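Local coordinates for YbbR family protein (Desulfitobacterium hafniense, PDB 3LYW) that is of unknown function but forms, in this fragment, an all-beta domain of a longer YbbR family protein, at residues G51-P54 / G55-Y59. Sequence-based numbering, arbitrary orientation.
Sequences GSEP and GEHDY
His57 reaches back from near the start of strand 55-63 to the loop that precedes it, its NE2 giving a hydrogen bond of 2.7 Å to Glu53 O. The carbonyl oxygen lies at the imidazole edge, almost in the ring plane, while NE2 itself stands 43° out of the carbonyl plane. A second, weak bond joins NE2 to Pro54 O at 3.3 Å, so one nitrogen ties together two successive carbonyls. CG of His57 lies beside the backbone N and anti to the carbonyl carbon (chi1 -44°), which swings the ring toward the loop; Gly55 C packs over one face near the rim. Replacing His57 with an alanine would probably leave Glu53 O without this donor and the loop freer to shift. Two residues on, Ser52 OG sits at the edge of the Tyr59 ring, in its plane, and is hydrogen-bonded to Tyr59 OH at 2.8 Å. Ser52 OG also makes a weak bond to Leu49 O, and its side chain rests on Leu83. Gly55, His57 and Tyr59 pair through their backbones with strand 69-85. The contact thus closes the connection between antiparallel neighbours 44-48 and 55-63, a beta-hairpin whose loop is fastened by two side chains, of His57 and Tyr59, that the second strand turns toward it.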
loop_
_atom_site.group_PDB
_atom_site.type_symbol
_atom_site.label_atom_id
_atom_site.label_comp_id
_atom_site.label_asym_id
_atom_site.label_seq_id
_atom_site.Cartn_x
_atom_site.Cartn_y
_atom_site.Cartn_z
ATOM N N GLY A 51 2.156 -14.912 -5.264
ATOM C CA GLY A 51 3.231 -15.760 -5.750
ATOM C C GLY A 51 4.649 -15.493 -5.287
ATOM O O GLY A 51 5.595 -15.843 -5.987
ATOM N N SER A 52 4.814 -14.891 -4.117
ATOM C CA SER A 52 6.156 -14.611 -3.613
ATOM C C SER A 52 6.749 -15.781 -2.848
ATOM O O SER A 52 6.025 -16.559 -2.228
ATOM C CB SER A 52 6.145 -13.382 -2.699
ATOM O OG SER A 52 6.006 -12.182 -3.444
ATOM N N GLU A 53 8.071 -15.901 -2.900
ATOM C CA GLU A 53 8.780 -16.948 -2.173
ATOM C C GLU A 53 9.386 -16.300 -0.925
ATOM O O GLU A 53 9.452 -15.078 -0.829
ATOM C CB GLU A 53 9.892 -17.539 -3.038
ATOM C CG GLU A 53 10.908 -16.516 -3.517
ATOM C CD GLU A 53 12.035 -17.136 -4.331
ATOM O OE1 GLU A 53 12.811 -17.942 -3.770
ATOM O OE2 GLU A 53 12.146 -16.814 -5.534
ATOM N N PRO A 54 9.820 -17.105 0.059
ATOM C CA PRO A 54 10.406 -16.518 1.266
ATOM C C PRO A 54 11.627 -15.699 0.886
ATOM O O PRO A 54 12.150 -15.838 -0.215
ATOM C CB PRO A 54 10.781 -17.744 2.104
ATOM C CG PRO A 54 9.818 -18.800 1.623
ATOM C CD PRO A 54 9.810 -18.573 0.144
ATOM N N GLY A 55 12.074 -14.841 1.792
ATOM C CA GLY A 55 13.247 -14.033 1.518
ATOM C C GLY A 55 12.901 -12.561 1.462
ATOM O O GLY A 55 11.791 -12.170 1.841
ATOM N N GLU A 56 13.829 -11.745 0.969
ATOM C CA GLU A 56 13.604 -10.306 0.899
ATOM C C GLU A 56 13.356 -9.902 -0.542
ATOM O O GLU A 56 14.145 -10.241 -1.423
ATOM C CB GLU A 56 14.819 -9.550 1.459
ATOM C CG GLU A 56 14.586 -8.048 1.634
ATOM C CD GLU A 56 15.710 -7.357 2.392
ATOM O OE1 GLU A 56 16.791 -7.155 1.805
ATOM O OE2 GLU A 56 15.515 -7.023 3.581
ATOM N N HIS A 57 12.257 -9.190 -0.775
ATOM C CA HIS A 57 11.895 -8.741 -2.113
ATOM C C HIS A 57 11.359 -7.315 -2.064
ATOM O O HIS A 57 10.948 -6.823 -1.004
ATOM C CB HIS A 57 10.801 -9.632 -2.702
ATOM C CG HIS A 57 11.031 -11.093 -2.486
ATOM N ND1 HIS A 57 12.096 -11.768 -3.036
ATOM C CD2 HIS A 57 10.347 -11.997 -1.745
ATOM C CE1 HIS A 57 12.062 -13.030 -2.644
ATOM N NE2 HIS A 57 11.012 -13.195 -1.861
ATOM N N ASP A 58 11.349 -6.658 -3.221
ATOM C CA ASP A 58 10.810 -5.296 -3.327
ATOM C C ASP A 58 9.423 -5.370 -3.944
ATOM O O ASP A 58 9.193 -6.168 -4.863
ATOM C CB ASP A 58 11.693 -4.427 -4.218
ATOM C CG ASP A 58 13.132 -4.425 -3.768
ATOM O OD1 ASP A 58 13.370 -4.268 -2.553
ATOM O OD2 ASP A 58 14.020 -4.579 -4.630
ATOM N N TYR A 59 8.511 -4.537 -3.453
ATOM C CA TYR A 59 7.158 -4.524 -3.966
ATOM C C TYR A 59 6.729 -3.104 -4.281
ATOM O O TYR A 59 7.037 -2.170 -3.543
ATOM C CB TYR A 59 6.206 -5.149 -2.938
ATOM C CG TYR A 59 6.528 -6.593 -2.617
ATOM C CD1 TYR A 59 6.074 -7.634 -3.433
ATOM C CD2 TYR A 59 7.300 -6.923 -1.503
ATOM C CE1 TYR A 59 6.378 -8.958 -3.144
ATOM C CE2 TYR A 59 7.613 -8.255 -1.210
ATOM C CZ TYR A 59 7.147 -9.262 -2.034
ATOM O OH TYR A 59 7.446 -10.572 -1.736
#